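Local atomic coordinates of endoglucanase (Uncultured bacterium, PDB entry 3X17), a protein that probably hydrolyses internal beta-1,4-glucosidic bonds of cellulose, as a family 9 endoglucanase with an Ig-like domain ahead of its (alpha/alpha)6 barrel. Residues F234-A242 with K299-F310; Y268-A276 with F310-P321. One frame throughout, in Å; residues are numbered along the deposited sequence.

Interaction 1. Residues F234-A242 with K299-F310; sequences FRMQRPDGA and KALAAAEQAWRF
The carbonyl O of Ala-303 takes two N-H groups: its own helix sends Ala-307 N, and the neighbouring loop sends Gln-237 NE2, 3.2 Å from Ala-303 O with 164° at the hydrogen. The loop follows helix 221-235 and lies against helix 294-312, two helices of the (alpha/alpha)6 barrel of family 9 glycosidases. Gln-237 is stretched out, CG anti to the backbone N (chi1 -165°) and the chain straight beyond it, which carries the amide to the helix; there NE2 gives another bond to Gly-241 O at 3.0 Å, and both acceptors lie close to the amide plane. With an alanine here, Ala-303 O would probably lose its donor from the loop and Gly-241 O this amide, so that the turn could shift against the helix. That turn, a type I beta turn from Arg-238 to Gly-241, is tied to the helix a second time, by Gln-306, whose NE2 stands 2.7 Å from Asp-240 O, above the carbonyl plane rather than on a lone pair. Gly-241 sits so close to the helix that a CB would run into Gln-306 O, and its backbone angles call for glycine in any case. Farther back along the helix, Phe-234 meets Ala-300 CA with the edge of its ring, while its CE1 rests on Ala-303 CB at 3.5 Å; the extended chain of Lys-299 passes beside CE2, and Trp-282 of helix 272-288 stacks on the ring. At the far end Asp-240 OD2 receives Arg-238 NH1 on its syn lone pair, a salt bridge of 2.9 Å, and also approaches Phe-310 CE1. The Phe-310 ring offers one face to Ala-242, whose CB stands 3.6 Å above the centroid, almost exactly on the ring normal.

Interaction 2. Residues Y268-A276 with F310-P321; sequences YRITTQDTA and FLAASGPILDYP
Thr-272 and Ile-317 hold each other by two bonds: Thr-272 N reaches Ile-317 O at 3.0 Å, and Ile-317 N gives to Thr-272 OG1 at 2.9 Å. They fasten the loop after helix 294-312 to the first turn of helix 272-288, a neighbouring helix of the (alpha/alpha)6 barrel. With OG1 between the backbone N and the carbonyl carbon (chi1 49°), Thr-272 turns its hydroxyl to the loop, where Asp-336 also bonds it, and lays CG2 against the edge of the Phe-310 ring. Next out, Ile-270 CD1 meets Ile-317 CD1 at 3.8 Å, and Leu-311 spreads its two methyls, CD1 onto Ala-276 and CD2 against Thr-272 O. Gln-273 NE2 donates to Tyr-320 OH at 3.0 Å, while its CG rests against Leu-318 CD2; Lys-277 holds OE1 of this amide, and the carbonyl of Asp-333, a calcium ligand, is hydrogen-bonded to Tyr-320 OH. Thr-271 OG1 is buried here with no polar partner. Farther along the loop, water 3 joins Ile-270 O to Asp-319 N. Pro-321 CG lies over one face of the Arg-269 guanidinium, off its centre and 3.8 Å from Arg-269 NH2.

How the interactions relate
Phe-310, on helix 294-312, belongs to both contacts, and the chain alternates between them: 234-242, 268-276, 299-310, then 310-321. Their centres are about 13 Å apart. The seam runs through Thr-275, whose CG2 lies 3.5 Å from Gly-241 O and 3.7 Å from Ala-307 O, so one methyl touches both sides of interaction 1. Arg-238 NH2 comes 3.7 Å from Ile-270 CG1, joining the loop of interaction 1 to the residues just before helix 272-288. Interaction 2 comes close to a metal: the side chain of Gln-273 is about 5 Å from a calcium ion, evidently the one bound by Asp-333, Asp-335, Asp-338, Asp-339 and Val-377, since Gln-273 touches Asp-333 and Asp-339.

Interaction 1. Residues F234-A242 with K299-F310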
loop_
_atom_site.group_PDB
_atom_site.type_symbol
_atom_site.label_atom_id
_atom_site.label_comp_id
_atom_site.label_asym_id
_atom_site.label_seq_id
_atom_site.Cartn_x
_atom_site.Cartn_y
_atom_site.Cartn_z
ATOM N N PHE A 234 13.527 -10.719 12.310
ATOM C CA PHE A 234 14.335 -11.342 13.357
ATOM C C PHE A 234 15.733 -11.720 12.823
ATOM O O PHE A 234 16.742 -11.462 13.483
ATOM C CB PHE A 234 13.661 -12.599 13.953
ATOM C CG PHE A 234 12.390 -12.318 14.717
ATOM C CD1 PHE A 234 12.272 -11.191 15.539
ATOM C CD2 PHE A 234 11.340 -13.236 14.683
ATOM C CE1 PHE A 234 11.078 -10.936 16.226
ATOM C CE2 PHE A 234 10.187 -13.042 15.456
ATOM C CZ PHE A 234 10.047 -11.881 16.210
ATOM N N ARG A 235 15.788 -12.329 11.638
ATOM C CA ARG A 235 17.077 -12.817 11.098
ATOM C C ARG A 235 17.957 -11.631 10.710
ATOM O O ARG A 235 19.170 -11.782 10.547
ATOM C CB ARG A 235 16.852 -13.756 9.906
ATOM C CG ARG A 235 15.910 -14.964 10.196
ATOM C CD ARG A 235 15.547 -15.755 8.920
ATOM N NE ARG A 235 14.507 -16.744 9.203
ATOM C CZ ARG A 235 13.223 -16.687 8.798
ATOM N NH1 ARG A 235 12.802 -15.834 7.853
ATOM N NH2 ARG A 235 12.367 -17.581 9.267
ATOM N N MET A 236 17.336 -10.467 10.505
ATOM C CA MET A 236 18.062 -9.233 10.168
ATOM C C MET A 236 18.505 -8.447 11.414
ATOM O O MET A 236 18.998 -7.310 11.317
ATOM C CB MET A 236 17.214 -8.340 9.269
ATOM C CG MET A 236 17.025 -8.859 7.835
ATOM S SD MET A 236 18.603 -9.001 6.922
ATOM C CE MET A 236 18.782 -7.325 6.226
ATOM N N GLN A 237 18.302 -9.040 12.580
ATOM C CA GLN A 237 18.655 -8.385 13.812
ATOM C C GLN A 237 19.939 -8.941 14.421
ATOM O O GLN A 237 20.098 -10.133 14.636
ATOM C CB GLN A 237 17.508 -8.393 14.844
ATOM C CG GLN A 237 17.731 -7.385 15.993
ATOM C CD GLN A 237 16.670 -7.472 17.107
ATOM O OE1 GLN A 237 16.088 -8.540 17.348
ATOM N NE2 GLN A 237 16.433 -6.347 17.803
ATOM N N ARG A 238 20.771 -8.020 14.858
ATOM C CA ARG A 238 22.077 -8.321 15.390
ATOM C C ARG A 238 21.888 -8.422 16.906
ATOM O O ARG A 238 20.969 -7.797 17.446
ATOM C CB ARG A 238 22.937 -7.123 15.016
ATOM C CG ARG A 238 24.386 -7.284 15.109
ATOM C CD ARG A 238 24.921 -5.945 15.552
ATOM N NE ARG A 238 25.383 -5.185 14.428
ATOM C CZ ARG A 238 25.859 -3.948 14.506
ATOM N NH1 ARG A 238 25.739 -3.229 15.622
ATOM N NH2 ARG A 238 26.407 -3.425 13.433
ATOM N N PRO A 239 22.734 -9.205 17.605
ATOM C CA PRO A 239 22.381 -9.485 18.990
ATOM C C PRO A 239 22.331 -8.250 19.883
ATOM O O PRO A 239 21.719 -8.290 20.953
ATOM C CB PRO A 239 23.507 -10.428 19.455
ATOM C CG PRO A 239 23.918 -11.131 18.207
ATOM C CD PRO A 239 23.850 -10.056 17.142
ATOM N N ASP A 240 22.952 -7.149 19.468
ATOM C CA ASP A 240 22.843 -5.950 20.285
ATOM C C ASP A 240 21.491 -5.246 20.042
ATOM O O ASP A 240 21.140 -4.317 20.763
ATOM C CB ASP A 240 24.059 -5.013 20.116
ATOM C CG ASP A 240 24.213 -4.486 18.689
ATOM O OD1 ASP A 240 23.514 -4.973 17.781
ATOM O OD2 ASP A 240 25.107 -3.649 18.467
ATOM N N GLY A 241 20.713 -5.744 19.068
ATOM C CA GLY A 241 19.371 -5.194 18.802
ATOM C C GLY A 241 19.305 -4.346 17.566
ATOM O O GLY A 241 18.217 -4.088 17.043
ATOM N N ALA A 242 20.460 -4.006 16.996
ATOM C CA ALA A 242 20.470 -3.258 15.740
ATOM C C ALA A 242 19.976 -4.120 14.559
ATOM O O ALA A 242 20.096 -5.329 14.589
ATOM C CB ALA A 242 21.882 -2.696 15.451
ATOM N N LYS A 299 8.296 -13.299 21.772
ATOM C CA LYS A 299 9.523 -13.212 21.014
ATOM C C LYS A 299 9.543 -11.875 20.279
ATOM O O LYS A 299 10.581 -11.203 20.226
ATOM C CB LYS A 299 9.631 -14.377 20.021
ATOM C CG LYS A 299 10.918 -14.373 19.157
ATOM C CD LYS A 299 10.786 -15.437 18.059
ATOM C CE LYS A 299 12.135 -15.911 17.556
ATOM N NZ LYS A 299 11.989 -16.672 16.270
ATOM N N ALA A 300 8.392 -11.474 19.730
ATOM C CA ALA A 300 8.367 -10.211 19.008
ATOM C C ALA A 300 8.646 -9.111 20.016
ATOM O O ALA A 300 9.409 -8.198 19.735
ATOM C CB ALA A 300 7.066 -9.986 18.272
ATOM N N LEU A 301 8.143 -9.286 21.238
ATOM C CA LEU A 301 8.289 -8.246 22.258
ATOM C C LEU A 301 9.724 -8.166 22.699
ATOM O O LEU A 301 10.256 -7.073 22.841
ATOM C CB LEU A 301 7.373 -8.481 23.464
ATOM C CG LEU A 301 7.619 -7.614 24.712
ATOM C CD1 LEU A 301 7.416 -6.135 24.403
ATOM C CD2 LEU A 301 6.756 -8.071 25.933
ATOM N N ALA A 302 10.383 -9.321 22.841
ATOM C CA ALA A 302 11.790 -9.330 23.285
ATOM C C ALA A 302 12.671 -8.632 22.269
ATOM O O ALA A 302 13.530 -7.815 22.624
ATOM C CB ALA A 302 12.286 -10.767 23.547
ATOM N N ALA A 303 12.428 -8.933 20.995
ATOM C CA ALA A 303 13.175 -8.328 19.918
ATOM C C ALA A 303 13.001 -6.807 19.927
ATOM O O ALA A 303 13.973 -6.060 19.784
ATOM C CB ALA A 303 12.715 -8.901 18.592
ATOM N N ALA A 304 11.756 -6.350 20.049
ATOM C CA ALA A 304 11.478 -4.901 20.051
ATOM C C ALA A 304 12.220 -4.222 21.199
ATOM O O ALA A 304 12.764 -3.121 21.042
ATOM C CB ALA A 304 9.948 -4.600 20.145
ATOM N N GLU A 305 12.239 -4.884 22.347
ATOM C CA GLU A 305 12.868 -4.342 23.556
ATOM C C GLU A 305 14.383 -4.234 23.420
ATOM O O GLU A 305 14.993 -3.292 23.932
ATOM C CB GLU A 305 12.500 -5.187 24.790
ATOM C CG GLU A 305 11.043 -5.025 25.220
ATOM C CD GLU A 305 10.611 -5.996 26.336
ATOM O OE1 GLU A 305 11.120 -7.136 26.391
ATOM O OE2 GLU A 305 9.693 -5.645 27.105
ATOM N N GLN A 306 14.986 -5.184 22.711
ATOM C CA GLN A 306 16.439 -5.222 22.553
ATOM C C GLN A 306 16.857 -4.144 21.543
ATOM O O GLN A 306 17.805 -3.408 21.763
ATOM C CB GLN A 306 16.857 -6.631 22.086
ATOM C CG GLN A 306 18.356 -6.857 21.877
ATOM C CD GLN A 306 19.178 -6.503 23.109
ATOM O OE1 GLN A 306 18.872 -6.942 24.223
ATOM N NE2 GLN A 306 20.182 -5.641 22.927
ATOM N N ALA A 307 16.102 -4.032 20.459
ATOM C CA ALA A 307 16.235 -2.936 19.522
ATOM C C ALA A 307 16.128 -1.553 20.174
ATOM O O ALA A 307 16.879 -0.646 19.843
ATOM C CB ALA A 307 15.204 -3.073 18.422
ATOM N N TRP A 308 15.161 -1.366 21.061
ATOM C CA TRP A 308 15.087 -0.103 21.763
ATOM C C TRP A 308 16.306 0.123 22.676
ATOM O O TRP A 308 16.723 1.256 22.863
ATOM C CB TRP A 308 13.805 0.027 22.582
ATOM C CG TRP A 308 13.686 1.403 23.182
ATOM C CD1 TRP A 308 14.065 1.793 24.431
ATOM C CD2 TRP A 308 13.262 2.586 22.501
ATOM N NE1 TRP A 308 13.849 3.129 24.591
ATOM C CE2 TRP A 308 13.374 3.650 23.414
ATOM C CE3 TRP A 308 12.732 2.836 21.223
ATOM C CZ2 TRP A 308 12.982 4.955 23.096
ATOM C CZ3 TRP A 308 12.354 4.139 20.898
ATOM C CH2 TRP A 308 12.511 5.186 21.823
ATOM N N ARG A 309 16.860 -0.939 23.259
ATOM C CA ARG A 309 18.070 -0.785 24.081
ATOM C C ARG A 309 19.217 -0.249 23.223
ATOM O O ARG A 309 19.898 0.722 23.581
ATOM C CB ARG A 309 18.480 -2.119 24.691
ATOM C CG ARG A 309 17.988 -2.326 26.106
ATOM C CD ARG A 309 18.080 -3.794 26.512
ATOM N NE ARG A 309 16.748 -4.237 26.908
ATOM C CZ ARG A 309 16.186 -5.387 26.563
ATOM N NH1 ARG A 309 16.876 -6.311 25.915
ATOM N NH2 ARG A 309 14.948 -5.645 26.964
ATOM N N PHE A 310 19.360 -0.825 22.036
ATOM C CA PHE A 310 20.301 -0.282 21.068
ATOM C C PHE A 310 20.047 1.192 20.752
ATOM O O PHE A 310 20.979 1.985 20.765
ATOM C CB PHE A 310 20.333 -1.096 19.778
ATOM C CG PHE A 310 21.378 -0.630 18.815
ATOM C CD1 PHE A 310 22.694 -1.090 18.921
ATOM C CD2 PHE A 310 21.074 0.324 17.854
ATOM C CE1 PHE A 310 23.680 -0.608 18.071
ATOM C CE2 PHE A 310 22.047 0.777 16.973
ATOM C CZ PHE A 310 23.363 0.328 17.100
#

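Interaction 2. Residues Y268-A276 with F310-P321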
loop_
_atom_site.group_PDB
_atom_site.type_symbol
_atom_site.label_atom_id
_atom_site.label_comp_id
_atom_site.label_asym_id
_atom_site.label_seq_id
_atom_site.Cartn_x
_atom_site.Cartn_y
_atom_site.Cartn_z
ATOM N N TYR A 268 23.464 -5.727 4.101
ATOM C CA TYR A 268 24.023 -4.382 4.187
ATOM C C TYR A 268 23.948 -3.852 5.619
ATOM O O TYR A 268 23.273 -4.439 6.468
ATOM C CB TYR A 268 23.293 -3.472 3.207
ATOM C CG TYR A 268 23.636 -3.772 1.755
ATOM C CD1 TYR A 268 23.160 -4.920 1.137
ATOM C CD2 TYR A 268 24.584 -3.010 1.076
ATOM C CE1 TYR A 268 23.494 -5.222 -0.152
ATOM C CE2 TYR A 268 24.928 -3.309 -0.228
ATOM C CZ TYR A 268 24.377 -4.413 -0.829
ATOM O OH TYR A 268 24.741 -4.753 -2.099
ATOM N N ARG A 269 24.619 -2.731 5.872
ATOM C CA ARG A 269 24.945 -2.311 7.221
ATOM C C ARG A 269 23.699 -1.836 7.966
ATOM O O ARG A 269 22.715 -1.429 7.345
ATOM C CB ARG A 269 25.950 -1.164 7.163
ATOM C CG ARG A 269 25.324 0.142 6.645
ATOM C CD ARG A 269 26.349 1.241 6.505
ATOM N NE ARG A 269 27.409 0.858 5.588
ATOM C CZ ARG A 269 28.650 1.331 5.646
ATOM N NH1 ARG A 269 28.983 2.256 6.550
ATOM N NH2 ARG A 269 29.551 0.903 4.769
ATOM N N ILE A 270 23.747 -1.893 9.296
ATOM C CA ILE A 270 22.614 -1.473 10.102
ATOM C C ILE A 270 22.293 0.016 9.920
ATOM O O ILE A 270 23.157 0.829 9.570
ATOM C CB ILE A 270 22.809 -1.759 11.587
ATOM C CG1 ILE A 270 24.007 -0.982 12.141
ATOM C CG2 ILE A 270 22.970 -3.265 11.838
ATOM C CD1 ILE A 270 23.653 0.182 13.085
ATOM N N THR A 271 21.090 0.369 10.372
ATOM C CA THR A 271 20.592 1.719 10.342
ATOM C C THR A 271 19.692 1.845 11.579
ATOM O O THR A 271 19.071 0.858 11.997
ATOM C CB THR A 271 19.764 1.849 9.071
ATOM O OG1 THR A 271 20.490 2.568 8.062
ATOM C CG2 THR A 271 18.438 2.398 9.329
ATOM N N THR A 272 19.686 3.018 12.212
ATOM C CA THR A 272 18.796 3.265 13.347
ATOM C C THR A 272 17.326 3.396 12.950
ATOM O O THR A 272 16.477 2.930 13.686
ATOM C CB THR A 272 19.225 4.498 14.175
ATOM O OG1 THR A 272 19.463 5.602 13.289
ATOM C CG2 THR A 272 20.508 4.189 14.933
ATOM N N GLN A 273 17.014 4.009 11.799
ATOM C CA GLN A 273 15.616 4.003 11.315
ATOM C C GLN A 273 15.048 2.596 11.123
ATOM O O GLN A 273 13.906 2.329 11.477
ATOM C CB GLN A 273 15.401 4.880 10.056
ATOM C CG GLN A 273 16.199 4.477 8.819
ATOM C CD GLN A 273 15.402 3.624 7.835
ATOM O OE1 GLN A 273 14.271 3.200 8.126
ATOM N NE2 GLN A 273 16.006 3.328 6.679
ATOM N N ASP A 274 15.845 1.701 10.548
ATOM C CA ASP A 274 15.424 0.323 10.384
ATOM C C ASP A 274 15.248 -0.327 11.745
ATOM O O ASP A 274 14.320 -1.121 11.943
ATOM C CB ASP A 274 16.411 -0.486 9.523
ATOM C CG ASP A 274 16.355 -0.107 8.042
ATOM O OD1 ASP A 274 15.246 -0.142 7.462
ATOM O OD2 ASP A 274 17.433 0.181 7.447
ATOM N N THR A 275 16.171 -0.047 12.663
ATOM C CA THR A 275 16.114 -0.651 13.977
ATOM C C THR A 275 14.796 -0.235 14.690
ATOM O O THR A 275 14.055 -1.070 15.243
ATOM C CB THR A 275 17.373 -0.249 14.795
ATOM O OG1 THR A 275 18.558 -0.717 14.123
ATOM C CG2 THR A 275 17.327 -0.826 16.183
ATOM N N ALA A 276 14.449 1.041 14.556
ATOM C CA ALA A 276 13.242 1.597 15.199
ATOM C C ALA A 276 11.952 1.126 14.482
ATOM O O ALA A 276 10.999 0.704 15.133
ATOM C CB ALA A 276 13.325 3.144 15.202
ATOM N N PHE A 310 19.360 -0.825 22.036
ATOM C CA PHE A 310 20.301 -0.282 21.068
ATOM C C PHE A 310 20.047 1.192 20.752
ATOM O O PHE A 310 20.979 1.985 20.765
ATOM C CB PHE A 310 20.333 -1.096 19.778
ATOM C CG PHE A 310 21.378 -0.630 18.815
ATOM C CD1 PHE A 310 22.694 -1.090 18.921
ATOM C CD2 PHE A 310 21.074 0.324 17.854
ATOM C CE1 PHE A 310 23.680 -0.608 18.071
ATOM C CE2 PHE A 310 22.047 0.777 16.973
ATOM C CZ PHE A 310 23.363 0.328 17.100
ATOM N N LEU A 311 18.813 1.543 20.388
ATOM C CA LEU A 311 18.496 2.946 20.073
ATOM C C LEU A 311 18.763 3.934 21.217
ATOM O O LEU A 311 19.138 5.068 20.976
ATOM C CB LEU A 311 17.046 3.109 19.605
ATOM C CG LEU A 311 16.692 2.417 18.295
ATOM C CD1 LEU A 311 15.192 2.190 18.251
ATOM C CD2 LEU A 311 17.185 3.292 17.120
ATOM N N ALA A 312 18.502 3.535 22.448
ATOM C CA ALA A 312 18.660 4.457 23.570
ATOM C C ALA A 312 20.146 4.721 23.882
ATOM O O ALA A 312 20.480 5.740 24.484
ATOM C CB ALA A 312 17.908 3.957 24.807
ATOM N N ALA A 313 21.029 3.904 23.299
ATOM C CA ALA A 313 22.470 4.017 23.525
ATOM C C ALA A 313 23.159 4.577 22.297
ATOM O O ALA A 313 24.380 4.588 22.209
ATOM C CB ALA A 313 23.083 2.641 23.867
ATOM N N SER A 314 22.389 4.951 21.296
ATOM C CA SER A 314 23.000 5.231 20.002
ATOM C C SER A 314 22.411 6.504 19.390
ATOM O O SER A 314 21.215 6.749 19.521
ATOM C CB SER A 314 22.790 4.032 19.076
ATOM O OG SER A 314 23.196 4.367 17.767
ATOM N N GLY A 315 23.260 7.341 18.792
ATOM C CA GLY A 315 22.820 8.475 17.967
ATOM C C GLY A 315 22.342 7.955 16.607
ATOM O O GLY A 315 22.352 6.749 16.347
ATOM N N PRO A 316 21.909 8.863 15.735
ATOM C CA PRO A 316 21.481 8.505 14.397
ATOM C C PRO A 316 22.575 7.724 13.676
ATOM O O PRO A 316 23.722 8.142 13.675
ATOM C CB PRO A 316 21.284 9.866 13.741
ATOM C CG PRO A 316 20.800 10.732 14.906
ATOM C CD PRO A 316 21.666 10.285 16.040
ATOM N N ILE A 317 22.220 6.593 13.078
ATOM C CA ILE A 317 23.108 5.933 12.142
ATOM C C ILE A 317 22.371 5.757 10.831
ATOM O O ILE A 317 21.564 4.839 10.668
ATOM C CB ILE A 317 23.575 4.552 12.685
ATOM C CG1 ILE A 317 24.294 4.746 14.022
ATOM C CG2 ILE A 317 24.497 3.839 11.657
ATOM C CD1 ILE A 317 24.680 3.454 14.726
ATOM N N LEU A 318 22.663 6.634 9.885
ATOM C CA LEU A 318 21.882 6.699 8.693
ATOM C C LEU A 318 22.800 6.840 7.491
ATOM O O LEU A 318 22.681 7.783 6.714
ATOM C CB LEU A 318 20.894 7.870 8.790
ATOM C CG LEU A 318 19.894 7.712 9.964
ATOM C CD1 LEU A 318 19.123 8.979 10.273
ATOM C CD2 LEU A 318 18.922 6.581 9.701
ATOM N N ASP A 319 23.714 5.890 7.332
ATOM C CA ASP A 319 24.669 5.935 6.218
ATOM C C ASP A 319 24.224 5.060 5.073
ATOM O O ASP A 319 24.017 3.846 5.247
ATOM C CB ASP A 319 26.046 5.459 6.687
ATOM C CG ASP A 319 26.591 6.300 7.806
ATOM O OD1 ASP A 319 26.489 7.548 7.717
ATOM O OD2 ASP A 319 27.151 5.715 8.753
ATOM N N TYR A 320 24.191 5.644 3.891
ATOM C CA TYR A 320 23.733 4.955 2.700
ATOM C C TYR A 320 24.759 5.117 1.570
ATOM O O TYR A 320 24.514 5.827 0.599
ATOM C CB TYR A 320 22.348 5.469 2.263
ATOM C CG TYR A 320 21.270 5.359 3.347
ATOM C CD1 TYR A 320 20.644 4.151 3.616
ATOM C CD2 TYR A 320 20.901 6.466 4.101
ATOM C CE1 TYR A 320 19.664 4.053 4.607
ATOM C CE2 TYR A 320 19.960 6.374 5.117
ATOM C CZ TYR A 320 19.303 5.183 5.328
ATOM O OH TYR A 320 18.352 5.105 6.324
ATOM N N PRO A 321 25.902 4.420 1.676
ATOM C CA PRO A 321 26.945 4.648 0.677
ATOM C C PRO A 321 26.398 4.383 -0.722
ATOM O O PRO A 321 25.701 3.389 -0.943
ATOM C CB PRO A 321 28.017 3.603 1.018
ATOM C CG PRO A 321 27.640 3.016 2.326
ATOM C CD PRO A 321 26.177 3.262 2.542
HETATM O O HOH W 1 22.418 1.102 5.119
HETATM O O HOH W 2 27.360 3.288 9.209
HETATM O O HOH W 3 24.081 3.170 8.135
#